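Local coordinates for major capsid protein P2 (Pseudoalteromonas phage pm2, PDB 2VVF), which forms the protein shell of the virion as a homotrimeric major capsid protein with a double jelly-roll fold, at residues Arg2-Leu7 with Ala131-Lys135; Pro24-Glu30 with Ala105-Leu111; Leu55-Lys60 with Leu144-Asn149; Leu67-Lys73 with Gly211-Leu215; Phe85-Met90 with Gln101-Leu106. The contacts are given in a common frame with arbitrary orientation. Residue numbers count along the deposited sequence, not the author numbering.

Contact 1 of 5, residues Arg2-Leu7 with Ala131-Lys135; sequences RSFLNL and AIAQK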
# COMPACT_ATOMS: atom_id res chain seq x y z
N ARG A 2 9.57 12.01 16.01
CA ARG A 2 9.37 10.91 16.95
C ARG A 2 10.68 10.64 17.68
O ARG A 2 11.75 11.06 17.25
CB ARG A 2 8.94 9.64 16.21
CG ARG A 2 7.54 9.70 15.62
CD ARG A 2 7.44 8.84 14.37
NE ARG A 2 6.84 7.53 14.63
CZ ARG A 2 7.24 6.40 14.07
NH1 ARG A 2 8.24 6.39 13.21
NH2 ARG A 2 6.63 5.26 14.37
N SER A 3 10.58 9.92 18.79
CA SER A 3 11.76 9.57 19.58
C SER A 3 11.83 8.06 19.76
O SER A 3 10.85 7.42 20.16
CB SER A 3 11.73 10.26 20.94
OG SER A 3 10.40 10.42 21.41
N PHE A 4 12.98 7.49 19.43
CA PHE A 4 13.21 6.06 19.58
C PHE A 4 14.08 5.86 20.81
O PHE A 4 15.22 6.32 20.85
CB PHE A 4 13.89 5.49 18.34
CG PHE A 4 13.03 5.52 17.11
CD1 PHE A 4 11.80 6.15 17.13
CD2 PHE A 4 13.44 4.91 15.94
CE1 PHE A 4 10.99 6.18 16.00
CE2 PHE A 4 12.65 4.94 14.81
CZ PHE A 4 11.42 5.57 14.84
N LEU A 5 13.52 5.21 21.83
CA LEU A 5 14.23 5.01 23.09
C LEU A 5 14.44 3.56 23.46
O LEU A 5 13.57 2.71 23.26
CB LEU A 5 13.48 5.71 24.23
CG LEU A 5 13.93 7.11 24.64
CD1 LEU A 5 14.18 7.98 23.42
CD2 LEU A 5 12.89 7.74 25.55
N ASN A 6 15.59 3.28 24.07
CA ASN A 6 15.90 1.95 24.57
C ASN A 6 15.35 1.91 25.98
O ASN A 6 15.95 2.45 26.91
CB ASN A 6 17.42 1.74 24.60
CG ASN A 6 17.95 1.15 23.30
OD1 ASN A 6 17.45 0.14 22.81
ND2 ASN A 6 18.98 1.78 22.75
N LEU A 7 14.17 1.31 26.14
CA LEU A 7 13.52 1.23 27.44
C LEU A 7 14.45 0.70 28.53
O LEU A 7 15.40 -0.03 28.25
CB LEU A 7 12.25 0.38 27.36
CG LEU A 7 10.92 1.14 27.29
CD1 LEU A 7 11.13 2.57 26.81
CD2 LEU A 7 9.93 0.41 26.40
N ALA A 131 13.37 -4.04 25.62
CA ALA A 131 12.34 -3.33 24.89
C ALA A 131 12.78 -1.96 24.38
O ALA A 131 13.57 -1.26 25.03
CB ALA A 131 11.08 -3.20 25.73
N ILE A 132 12.26 -1.59 23.22
CA ILE A 132 12.54 -0.30 22.60
C ILE A 132 11.20 0.38 22.35
O ILE A 132 10.23 -0.27 21.97
CB ILE A 132 13.34 -0.46 21.29
CG1 ILE A 132 14.82 -0.72 21.59
CG2 ILE A 132 13.18 0.78 20.42
CD1 ILE A 132 15.63 -1.13 20.38
N ALA A 133 11.14 1.69 22.59
CA ALA A 133 9.90 2.42 22.41
C ALA A 133 9.95 3.48 21.31
O ALA A 133 10.86 4.31 21.26
CB ALA A 133 9.45 3.04 23.72
N GLN A 134 8.95 3.46 20.44
CA GLN A 134 8.81 4.46 19.39
C GLN A 134 7.72 5.39 19.90
O GLN A 134 6.53 5.07 19.83
CB GLN A 134 8.38 3.81 18.07
CG GLN A 134 9.28 2.69 17.60
CD GLN A 134 8.86 2.14 16.26
OE1 GLN A 134 8.32 2.86 15.42
NE2 GLN A 134 9.09 0.85 16.05
N LYS A 135 8.12 6.51 20.48
CA LYS A 135 7.17 7.44 21.08
C LYS A 135 6.95 8.73 20.31
O LYS A 135 7.68 9.05 19.36
CB LYS A 135 7.58 7.75 22.52
CG LYS A 135 8.28 6.61 23.24
CD LYS A 135 8.98 7.10 24.50
CE LYS A 135 8.07 8.00 25.32
NZ LYS A 135 8.73 8.51 26.55
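Lys135 and Leu7 lose the most surface where the N-terminal strand 3-6 lies antiparallel along residues 131-135 of strand 128-136 in the first jelly roll, the axes of these segments 4.6 Å apart. Lys135 is locked by its backbone: Ser3 N donates to Lys135 O at 3.1 Å, and Lys135 N returns a bond to Ser3 O at 2.9 Å. Its side chain follows the face of Ser3, Leu5 and Ala133, with Lys135 CD 4.1 Å from Leu5 CD2. A second hydrogen-bonded pair follows, Leu5 N to Ala133 O at 2.9 Å and Ala133 N to Leu5 O at 2.7 Å. Leu7 has left the strand; a weak bond from Leu7 N to Ala131 O (2.9 Å) still holds it, and its methyls meet two alanines, Leu7 CD1 3.5 Å from Ala133 CB and Leu7 CD2 3.8 Å from Ala131 CB. Gln134 lies on the other face, its CG over the Phe4 ring. There Tyr210 of the second subunit hydrogen-bonds both Arg2 NH2 and Gln134 OE1, and Arg195 of that subunit makes a cation-pi contact with Phe4. Leu5, Leu7 and the Lys135 carbons thus pack beside the alanines, while the face of Phe4, Asn6, Ile132 and Gln134 serves the trimer interface.

Contact 2 of 5, residues Pro24-Glu30 with Ala105-Leu111; sequences PIGQTYE and ALGTVGL. With CA (calcium ion), chain G.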
# COMPACT_ATOMS: atom_id res chain seq x y z
N PRO A 24 7.14 4.63 31.41
CA PRO A 24 7.15 5.97 31.98
C PRO A 24 6.00 6.80 31.42
O PRO A 24 5.78 6.85 30.21
CB PRO A 24 8.49 6.53 31.52
CG PRO A 24 9.38 5.34 31.47
CD PRO A 24 8.50 4.15 31.13
N ILE A 25 5.26 7.45 32.32
CA ILE A 25 4.12 8.28 31.92
C ILE A 25 4.55 9.66 31.44
O ILE A 25 5.54 10.22 31.92
CB ILE A 25 3.09 8.38 33.06
CG1 ILE A 25 2.29 7.08 33.18
CG2 ILE A 25 2.16 9.57 32.83
CD1 ILE A 25 3.10 5.90 33.67
N GLY A 26 3.80 10.21 30.49
CA GLY A 26 4.10 11.54 29.97
C GLY A 26 3.91 11.65 28.46
O GLY A 26 3.33 12.63 27.98
N GLN A 27 4.41 10.67 27.72
CA GLN A 27 4.33 10.70 26.26
C GLN A 27 3.37 9.67 25.66
O GLN A 27 2.59 9.05 26.37
CB GLN A 27 5.72 10.56 25.64
CG GLN A 27 6.81 11.32 26.37
CD GLN A 27 7.12 12.66 25.74
OE1 GLN A 27 6.22 13.38 25.30
NE2 GLN A 27 8.40 13.00 25.68
N THR A 28 3.45 9.51 24.34
CA THR A 28 2.61 8.57 23.62
C THR A 28 3.44 7.43 23.05
O THR A 28 4.48 7.65 22.43
CB THR A 28 1.83 9.28 22.50
OG1 THR A 28 0.87 10.18 23.07
CG2 THR A 28 1.11 8.26 21.62
N TYR A 29 2.98 6.20 23.26
CA TYR A 29 3.67 5.02 22.74
C TYR A 29 2.96 4.51 21.50
O TYR A 29 1.86 3.96 21.58
CB TYR A 29 3.72 3.92 23.80
CG TYR A 29 4.59 4.25 24.99
CD1 TYR A 29 5.95 3.94 25.00
CD2 TYR A 29 4.05 4.86 26.12
CE1 TYR A 29 6.74 4.25 26.08
CE2 TYR A 29 4.84 5.17 27.21
CZ TYR A 29 6.19 4.86 27.19
OH TYR A 29 6.98 5.17 28.27
N GLU A 30 3.59 4.69 20.34
CA GLU A 30 3.02 4.23 19.09
C GLU A 30 3.32 2.75 18.87
O GLU A 30 2.45 1.98 18.46
CB GLU A 30 3.58 5.05 17.92
CG GLU A 30 3.52 6.55 18.15
CD GLU A 30 3.75 7.34 16.87
OE1 GLU A 30 4.33 6.78 15.93
OE2 GLU A 30 3.34 8.52 16.82
N ALA A 105 -2.71 5.16 19.01
CA ALA A 105 -1.49 5.21 19.81
C ALA A 105 -1.80 5.21 21.30
O ALA A 105 -2.84 5.71 21.73
CB ALA A 105 -0.66 6.43 19.44
N LEU A 106 -0.90 4.64 22.09
CA LEU A 106 -1.08 4.56 23.53
C LEU A 106 -0.63 5.83 24.26
O LEU A 106 0.52 5.92 24.71
CB LEU A 106 -0.35 3.34 24.10
CG LEU A 106 -0.38 3.18 25.62
CD1 LEU A 106 -1.82 3.21 26.13
CD2 LEU A 106 0.31 1.89 26.03
N GLY A 107 -1.53 6.79 24.38
CA GLY A 107 -1.23 8.03 25.09
C GLY A 107 -1.22 7.69 26.57
O GLY A 107 -1.95 6.81 27.02
N THR A 108 -0.37 8.38 27.34
CA THR A 108 -0.26 8.11 28.77
C THR A 108 -0.61 9.30 29.65
O THR A 108 -0.62 9.19 30.88
CB THR A 108 1.12 7.53 29.13
OG1 THR A 108 2.13 8.53 28.93
CG2 THR A 108 1.44 6.32 28.26
N VAL A 109 -0.89 10.44 29.04
CA VAL A 109 -1.23 11.65 29.79
C VAL A 109 -2.43 11.44 30.72
O VAL A 109 -3.49 11.01 30.28
CB VAL A 109 -1.44 12.86 28.86
CG1 VAL A 109 -2.15 13.97 29.60
CG2 VAL A 109 -0.10 13.34 28.32
N GLY A 110 -2.24 11.77 31.99
CA GLY A 110 -3.30 11.63 32.99
C GLY A 110 -3.26 10.27 33.68
O GLY A 110 -3.98 10.02 34.64
N LEU A 111 -2.40 9.39 33.17
CA LEU A 111 -2.25 8.04 33.71
C LEU A 111 -1.36 8.03 34.96
O LEU A 111 -0.50 8.89 35.13
CB LEU A 111 -1.64 7.11 32.66
CG LEU A 111 -2.62 6.52 31.64
CD1 LEU A 111 -2.07 5.62 30.85
CD2 LEU A 111 -3.48 5.66 32.20
CA CA G . -5.14 6.79 21.64
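A single threonine hydroxyl carries the pairing on past the end of the strand: Thr108 OG1 accepts from Gly26 N at 2.8 Å and donates to Gln27 O at 2.7 Å. The contact sits at the edge of a jelly-roll sheet, where strand 28-37 meets the short strand 106-107 antiparallel. Tyr29 and Leu106 form the hydrogen-bonded pair, with Tyr29 N to Leu106 O and Leu106 N to Tyr29 O both 2.9 Å; Thr28 and Gly107 are the non-hydrogen-bonded pair beside it. From Thr108 the chain folds into a type II turn ending at Leu111, whose CB lies 4.0 Å from Ile25 CG1. At the backbone angles of Gly26 (phi 140°, psi -45°) a CB would be jammed against the carbonyl O of Ile25. The Tyr29 ring presents its edge to Thr108, CD2 to CG2 3.7 Å, and its OH donates to Pro24 O at 2.8 Å. At the far end, Ala105 packs its CB against Thr28 CG2 (3.4 Å), while Ala105 O binds the calcium ion at 2.5 Å.

Contact 3 of 5, residues Leu55-Lys60 with Leu144-Asn149; sequences LLSTYK and LTMRRN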
# COMPACT_ATOMS: atom_id res chain seq x y z
N LEU A 55 -7.15 -3.76 33.19
CA LEU A 55 -6.79 -4.50 31.98
C LEU A 55 -7.28 -3.85 30.70
O LEU A 55 -8.45 -3.49 30.58
CB LEU A 55 -7.30 -5.94 32.05
CG LEU A 55 -7.15 -6.74 30.76
CD1 LEU A 55 -5.72 -7.25 30.60
CD2 LEU A 55 -8.14 -7.90 30.71
N LEU A 56 -6.38 -3.71 29.73
CA LEU A 56 -6.72 -3.14 28.44
C LEU A 56 -6.80 -4.27 27.42
O LEU A 56 -7.87 -4.56 26.88
CB LEU A 56 -5.68 -2.11 28.01
CG LEU A 56 -5.91 -1.44 26.66
CD1 LEU A 56 -6.97 -0.36 26.78
CD2 LEU A 56 -4.62 -0.87 26.10
N SER A 57 -5.66 -4.92 27.19
CA SER A 57 -5.58 -6.03 26.25
C SER A 57 -4.93 -7.23 26.92
O SER A 57 -4.12 -7.08 27.84
CB SER A 57 -4.77 -5.63 25.02
OG SER A 57 -5.49 -4.73 24.19
N THR A 58 -5.29 -8.43 26.47
CA THR A 58 -4.74 -9.65 27.04
C THR A 58 -4.34 -10.66 25.97
O THR A 58 -5.05 -10.85 24.98
CB THR A 58 -5.70 -10.27 28.07
OG1 THR A 58 -5.30 -11.61 28.36
CG2 THR A 58 -7.12 -10.27 27.55
N TYR A 59 -3.21 -11.32 26.19
CA TYR A 59 -2.72 -12.35 25.28
C TYR A 59 -2.37 -13.59 26.09
O TYR A 59 -1.57 -13.51 27.03
CB TYR A 59 -1.47 -11.87 24.54
CG TYR A 59 -1.69 -10.70 23.61
CD1 TYR A 59 -1.90 -10.89 22.25
CD2 TYR A 59 -1.65 -9.39 24.09
CE1 TYR A 59 -2.09 -9.82 21.40
CE2 TYR A 59 -1.84 -8.32 23.24
CZ TYR A 59 -2.06 -8.54 21.90
OH TYR A 59 -2.25 -7.47 21.06
N LYS A 60 -2.95 -14.73 25.74
CA LYS A 60 -2.66 -15.98 26.43
C LYS A 60 -1.15 -16.22 26.43
O LYS A 60 -0.57 -16.59 27.45
CB LYS A 60 -3.37 -17.15 25.76
CG LYS A 60 -3.83 -18.24 26.71
CD LYS A 60 -4.72 -19.25 26.01
CE LYS A 60 -4.46 -20.66 26.50
NZ LYS A 60 -4.33 -21.62 25.38
N LEU A 144 -8.35 3.32 22.07
CA LEU A 144 -7.41 2.22 22.18
C LEU A 144 -8.05 0.90 21.74
O LEU A 144 -9.27 0.75 21.78
CB LEU A 144 -6.93 2.08 23.63
CG LEU A 144 -5.58 2.66 24.03
CD1 LEU A 144 -5.17 3.80 23.12
CD2 LEU A 144 -5.60 3.12 25.48
N THR A 145 -7.21 -0.06 21.35
CA THR A 145 -7.67 -1.39 20.98
C THR A 145 -7.65 -2.24 22.24
O THR A 145 -6.65 -2.27 22.96
CB THR A 145 -6.78 -2.02 19.89
OG1 THR A 145 -6.89 -1.27 18.68
CG2 THR A 145 -7.19 -3.46 19.63
N MET A 146 -8.76 -2.90 22.54
CA MET A 146 -8.85 -3.73 23.74
C MET A 146 -9.11 -5.19 23.40
O MET A 146 -10.25 -5.61 23.22
CB MET A 146 -9.93 -3.19 24.68
CG MET A 146 -9.60 -1.83 25.27
SD MET A 146 -11.04 -0.80 25.51
CE MET A 146 -10.28 0.84 25.60
N ARG A 147 -8.03 -5.96 23.32
CA ARG A 147 -8.11 -7.38 22.99
C ARG A 147 -8.59 -8.18 24.20
O ARG A 147 -7.94 -8.20 25.24
CB ARG A 147 -6.75 -7.88 22.52
CG ARG A 147 -6.75 -9.27 21.90
CD ARG A 147 -5.35 -9.85 21.89
NE ARG A 147 -5.21 -10.96 20.95
CZ ARG A 147 -5.29 -12.24 21.28
NH1 ARG A 147 -5.52 -12.58 22.55
NH2 ARG A 147 -5.15 -13.18 20.36
N ARG A 148 -9.74 -8.84 24.05
CA ARG A 148 -10.32 -9.63 25.14
C ARG A 148 -10.37 -11.12 24.81
O ARG A 148 -10.57 -11.51 23.66
CB ARG A 148 -11.71 -9.10 25.51
CG ARG A 148 -11.69 -7.78 26.24
CD ARG A 148 -10.50 -7.68 27.18
NE ARG A 148 -10.14 -6.29 27.47
CZ ARG A 148 -10.82 -5.50 28.30
NH1 ARG A 148 -11.89 -5.97 28.94
NH2 ARG A 148 -10.44 -4.25 28.49
N ASN A 149 -10.21 -11.94 25.84
CA ASN A 149 -10.19 -13.39 25.70
C ASN A 149 -11.47 -14.03 26.24
O ASN A 149 -11.94 -13.68 27.31
CB ASN A 149 -8.98 -13.96 26.45
CG ASN A 149 -8.30 -15.08 25.70
OD1 ASN A 149 -8.68 -15.41 24.57
ND2 ASN A 149 -7.27 -15.66 26.31
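Segments 55-59 and 144-149 run in roughly the same sense but cross at 51°, approaching to 4.6 Å, so their backbones meet around one point, Ser57 against Arg147, CA to CA 4.3 Å. This is the seam of the double jelly roll: strand 54-59 is an edge of a sheet in the N-terminal barrel, strand 143-154 belongs to the C-terminal one. A classic beta bulge places Leu56 and Ser57 both opposite Val49. At the crossing, Thr58 N donates to Arg147 O (2.9 Å) and Arg147 N to Ser57 OG (3.0 Å), a side chain standing in for a backbone carbonyl. On one flank Leu56 CD1 packs on Met146 CG at 3.4 Å and Leu144 CD2 at 4.0 Å. Two arginines reach back across the seam. Arg148 grips Leu56 O through NE (2.9 Å) and NH2 (3.0 Å), with Leu55 CD2 over its guanidinium face, and has a salt bridge to the C-terminal carboxylate of Phe269. The Tyr59 hydroxyl is held by Glu68 of helix 63-71, and its ring supports the other arginine: Arg147 CD sits 3.6 Å from the Tyr59 ring centroid in a CH-pi contact, while Arg147 NH1 donates to Thr58 O at 3.0 Å.

Contact 4 of 5, residues Leu67-Lys73 with Gly211-Leu215; sequences LENTRHK and GKAVL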
# COMPACT_ATOMS: atom_id res chain seq x y z
N LEU A 67 0.89 -13.61 15.90
CA LEU A 67 -0.17 -13.97 14.96
C LEU A 67 -1.03 -12.76 14.62
O LEU A 67 -1.51 -12.62 13.50
CB LEU A 67 -1.03 -15.10 15.54
CG LEU A 67 -0.28 -16.42 15.78
CD1 LEU A 67 -1.20 -17.46 16.39
CD2 LEU A 67 0.32 -16.93 14.48
N GLU A 68 -1.22 -11.89 15.60
CA GLU A 68 -2.00 -10.67 15.41
C GLU A 68 -1.33 -9.81 14.34
O GLU A 68 -2.00 -9.24 13.48
CB GLU A 68 -2.09 -9.89 16.72
CG GLU A 68 -2.51 -8.44 16.55
CD GLU A 68 -2.77 -7.76 17.89
OE1 GLU A 68 -3.44 -8.38 18.74
OE2 GLU A 68 -2.28 -6.63 18.08
N ASN A 69 -0.01 -9.72 14.40
CA ASN A 69 0.76 -8.93 13.44
C ASN A 69 0.83 -9.63 12.09
O ASN A 69 0.76 -8.98 11.04
CB ASN A 69 2.17 -8.66 13.97
CG ASN A 69 2.18 -7.77 15.20
OD1 ASN A 69 1.28 -6.94 15.39
ND2 ASN A 69 3.18 -7.94 16.05
N THR A 70 0.96 -10.95 12.12
CA THR A 70 1.02 -11.75 10.89
C THR A 70 -0.25 -11.60 10.07
O THR A 70 -0.21 -11.52 8.84
CB THR A 70 1.30 -13.23 11.21
OG1 THR A 70 2.50 -13.34 11.99
CG2 THR A 70 1.47 -14.02 9.92
N ARG A 71 -1.39 -11.57 10.76
CA ARG A 71 -2.69 -11.44 10.10
C ARG A 71 -2.80 -10.19 9.24
O ARG A 71 -3.40 -10.22 8.16
CB ARG A 71 -3.82 -11.46 11.14
CG ARG A 71 -5.12 -12.02 10.61
CD ARG A 71 -6.23 -11.85 11.63
NE ARG A 71 -6.62 -10.45 11.79
CZ ARG A 71 -7.30 -9.76 10.88
NH1 ARG A 71 -7.68 -10.33 9.75
NH2 ARG A 71 -7.61 -8.49 11.11
N HIS A 72 -2.24 -9.08 9.72
CA HIS A 72 -2.28 -7.82 8.99
C HIS A 72 -1.11 -7.72 8.03
O HIS A 72 -0.93 -6.70 7.36
CB HIS A 72 -2.25 -6.64 9.97
CG HIS A 72 -3.48 -6.52 10.81
ND1 HIS A 72 -4.69 -6.13 10.29
CD2 HIS A 72 -3.68 -6.74 12.13
CE1 HIS A 72 -5.59 -6.10 11.26
NE2 HIS A 72 -5.00 -6.47 12.39
N LYS A 73 -0.31 -8.78 7.97
CA LYS A 73 0.85 -8.83 7.10
C LYS A 73 1.89 -7.79 7.49
O LYS A 73 2.53 -7.18 6.64
CB LYS A 73 0.45 -8.66 5.64
CG LYS A 73 -0.33 -9.83 5.07
CD LYS A 73 0.15 -10.19 3.68
CE LYS A 73 -0.59 -11.39 3.14
NZ LYS A 73 -0.92 -11.24 1.70
N GLY A 211 -5.62 -8.21 1.69
CA GLY A 211 -4.23 -8.19 2.14
C GLY A 211 -3.98 -8.82 3.51
O GLY A 211 -2.91 -8.63 4.10
N LYS A 212 -4.95 -9.57 4.01
CA LYS A 212 -4.80 -10.23 5.30
C LYS A 212 -4.31 -11.67 5.14
O LYS A 212 -4.54 -12.29 4.10
CB LYS A 212 -6.13 -10.23 6.07
CG LYS A 212 -6.80 -8.87 6.15
CD LYS A 212 -6.03 -7.92 7.05
CE LYS A 212 -6.66 -6.53 7.03
NZ LYS A 212 -5.73 -5.49 7.55
N ALA A 213 -3.65 -12.18 6.16
CA ALA A 213 -3.15 -13.55 6.14
C ALA A 213 -4.05 -14.42 7.01
O ALA A 213 -4.39 -14.05 8.14
CB ALA A 213 -1.72 -13.60 6.65
N VAL A 214 -4.45 -15.57 6.48
CA VAL A 214 -5.31 -16.49 7.22
C VAL A 214 -4.50 -17.24 8.28
O VAL A 214 -3.47 -17.84 7.98
CB VAL A 214 -6.05 -17.45 6.27
CG1 VAL A 214 -6.94 -18.40 7.06
CG2 VAL A 214 -6.87 -16.66 5.26
N LEU A 215 -4.98 -17.20 9.52
CA LEU A 215 -4.31 -17.88 10.62
C LEU A 215 -4.79 -19.32 10.74
O LEU A 215 -5.96 -19.61 10.53
CB LEU A 215 -4.54 -17.14 11.94
CG LEU A 215 -4.12 -15.66 11.98
CD1 LEU A 215 -4.48 -15.03 13.32
CD2 LEU A 215 -2.63 -15.52 11.69
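A Schellman motif closes helix 63-71, with Lys73 at positive phi and Lys73 N bonded to Thr70 O at 2.9 Å, and the segment Gly211-Leu215 docks onto this helix end. Gly211 is itself the C-prime residue of a second Schellman motif, ending helix 200-209, so two helix ends meet. The main link is Ala213 N to Arg71 O, 2.8 Å, and Lys212 CA adds a CA-H...O contact to the same carbonyl oxygen, Arg71 O, at 3.2 Å. Lys212 NZ donates to His72 ND1 at 3.0 Å, near the plane of the imidazole. Ala213 CB fits against Thr70 O at 3.4 Å. One turn back, Leu215 drops onto the helix side, with Leu215 CD1 4.1 Å from Leu67 CB and 4.0 Å from Arg71 CD. The contact joins the two jelly rolls: helix 63-71 follows strand 54-59 of the first, while the loop 211-215 leads from helix 200-209 to strand 218-222 of the second, where Asp222 forms a salt bridge with Arg71.

Contact 5 of 5, residues Phe85-Met90 with Gln101-Leu106; sequences FVRPEM and QRMFAL. With CA (calcium ion), chain G.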
# COMPACT_ATOMS: atom_id res chain seq x y z
N PHE A 85 0.35 -0.26 18.67
CA PHE A 85 -0.78 0.48 19.21
C PHE A 85 -1.38 1.28 18.07
O PHE A 85 -2.59 1.27 17.86
CB PHE A 85 -0.34 1.37 20.37
CG PHE A 85 0.20 0.59 21.54
CD1 PHE A 85 -0.65 -0.18 22.32
CD2 PHE A 85 1.55 0.56 21.81
CE1 PHE A 85 -0.17 -0.92 23.37
CE2 PHE A 85 2.05 -0.19 22.86
CZ PHE A 85 1.19 -0.93 23.64
N VAL A 86 -0.51 1.92 17.30
CA VAL A 86 -0.94 2.65 16.12
C VAL A 86 -1.24 1.58 15.07
O VAL A 86 -0.42 0.70 14.81
CB VAL A 86 0.16 3.61 15.63
CG1 VAL A 86 -0.07 4.01 14.18
CG2 VAL A 86 0.25 4.83 16.53
N ARG A 87 -2.44 1.64 14.49
CA ARG A 87 -2.83 0.66 13.48
C ARG A 87 -2.51 1.15 12.07
O ARG A 87 -3.20 2.01 11.52
CB ARG A 87 -4.32 0.31 13.63
CG ARG A 87 -4.67 -0.21 15.02
CD ARG A 87 -6.11 -0.67 15.10
NE ARG A 87 -6.35 -1.87 14.29
CZ ARG A 87 -6.74 -3.04 14.77
NH1 ARG A 87 -6.95 -3.18 16.07
NH2 ARG A 87 -6.93 -4.07 13.96
N PRO A 88 -1.45 0.60 11.50
CA PRO A 88 -0.96 0.99 10.17
C PRO A 88 -1.93 0.73 9.02
O PRO A 88 -1.80 1.33 7.95
CB PRO A 88 0.30 0.13 9.99
CG PRO A 88 0.66 -0.35 11.37
CD PRO A 88 -0.64 -0.49 12.09
N GLU A 89 -2.89 -0.17 9.22
CA GLU A 89 -3.84 -0.52 8.18
C GLU A 89 -5.04 0.42 8.11
O GLU A 89 -5.86 0.34 7.19
CB GLU A 89 -4.33 -1.96 8.37
CG GLU A 89 -3.21 -2.99 8.39
CD GLU A 89 -2.46 -3.02 9.71
OE1 GLU A 89 -3.02 -2.54 10.73
OE2 GLU A 89 -1.32 -3.52 9.74
N MET A 90 -5.14 1.32 9.08
CA MET A 90 -6.25 2.27 9.14
C MET A 90 -6.30 3.21 7.93
O MET A 90 -5.27 3.68 7.45
CB MET A 90 -6.21 3.08 10.43
CG MET A 90 -6.33 2.24 11.70
SD MET A 90 -7.62 0.99 11.58
CE MET A 90 -9.09 1.99 11.58
N GLN A 101 -4.76 6.19 11.81
CA GLN A 101 -3.83 5.18 12.31
C GLN A 101 -3.25 5.58 13.66
O GLN A 101 -3.21 4.78 14.59
CB GLN A 101 -2.69 4.95 11.31
CG GLN A 101 -3.15 4.62 9.91
CD GLN A 101 -2.08 4.88 8.87
OE1 GLN A 101 -0.95 5.25 9.20
NE2 GLN A 101 -2.42 4.69 7.60
N ARG A 102 -2.79 6.83 13.75
CA ARG A 102 -2.18 7.34 14.98
C ARG A 102 -3.19 7.48 16.11
O ARG A 102 -2.82 7.53 17.28
CB ARG A 102 -1.51 8.70 14.71
CG ARG A 102 -0.48 8.67 13.60
CD ARG A 102 -0.09 10.08 13.18
NE ARG A 102 1.24 10.12 12.58
CZ ARG A 102 1.74 11.18 11.95
NH1 ARG A 102 2.96 11.14 11.43
NH2 ARG A 102 1.02 12.29 11.84
N MET A 103 -4.47 7.53 15.77
CA MET A 103 -5.53 7.67 16.76
C MET A 103 -5.59 6.50 17.74
O MET A 103 -6.27 6.56 18.76
CB MET A 103 -6.88 7.87 16.08
CG MET A 103 -7.99 6.97 16.59
SD MET A 103 -9.57 7.32 15.78
CE MET A 103 -10.23 5.66 15.61
N PHE A 104 -4.86 5.43 17.42
CA PHE A 104 -4.84 4.24 18.27
C PHE A 104 -3.61 4.19 19.17
O PHE A 104 -3.47 3.28 19.99
CB PHE A 104 -4.92 2.97 17.42
CG PHE A 104 -6.27 2.76 16.80
CD1 PHE A 104 -7.25 2.04 17.46
CD2 PHE A 104 -6.56 3.27 15.55
CE1 PHE A 104 -8.49 1.84 16.89
CE2 PHE A 104 -7.80 3.07 14.97
CZ PHE A 104 -8.76 2.35 15.64
N ALA A 105 -2.71 5.16 19.01
CA ALA A 105 -1.49 5.21 19.81
C ALA A 105 -1.80 5.21 21.30
O ALA A 105 -2.84 5.71 21.73
CB ALA A 105 -0.66 6.43 19.44
N LEU A 106 -0.90 4.64 22.09
CA LEU A 106 -1.08 4.56 23.53
C LEU A 106 -0.63 5.83 24.26
O LEU A 106 0.52 5.92 24.71
CB LEU A 106 -0.35 3.34 24.10
CG LEU A 106 -0.38 3.18 25.62
CD1 LEU A 106 -1.82 3.21 26.13
CD2 LEU A 106 0.31 1.89 26.03
CA CA G . -5.14 6.79 21.64
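Phe104 is the large bump of this contact, and the loop 85-90 curls round it. Arg87 lays its aliphatic part across one face of the ring, Arg87 CD 3.7 Å from the Phe104 centroid and almost on the normal. Met90 closes in obliquely, with Met90 CG 3.7 Å from Phe104 CE2 and its sulfur in a Met-aromatic contact, SD 4.9 Å from the Phe104 centroid. At the ring's root the fit is tight: Phe104 CB touches Phe85 O at 2.9 Å. Val86 is the knob going the other way, into the hollow between Gln101 and the type I turn Arg102-Ala105; Val86 CG1 lies 3.3 Å from Gln101 O and Val86 CG2 3.4 Å from Ala105 CB. All this belongs to the loops at one end of the N-terminal jelly roll, joining strand 80-84 to helix 97-102 and that helix to strand 106-107. Gln101 spans the type I turn Arg87-Met90: Arg87 N donates to Gln101 O at 3.2 Å, and Gln101 NE2 donates to Met90 O at 3.0 Å. Arg102 leaves the contact and forms salt bridges with Asp228 and Glu226 of the second subunit. Past the turn, Ala105 O binds calcium at 2.5 Å, and Leu106 slides over the Phe85 ring, Leu106 CB 4.0 Å from the Phe85 centroid.

Contacts 1, 2 and 5 lie within the N-terminal jelly roll, whereas contacts 3 and 4 join it to the C-terminal one. Contacts 1 and 2, centres 12 Å apart, share a sheet and a salt bridge, Arg2 NE to Glu30 OE1 at 2.9 Å. Contacts 2 and 5 have Ala105 and Leu106 in common; Ala105 O, with Pro141 O and Trp143 O, binds the calcium ion, and Leu144 of contact 3 follows directly, Leu144 CD1 3.3 Å from Ala105 O. The ion therefore ties the N-terminal barrel to the start of strand 143-154. Contact 3 reaches contact 4 through Tyr59 OH and Glu68 OE1, 2.8 Å apart; the centres of contacts 3 and 4 are about 17 Å apart.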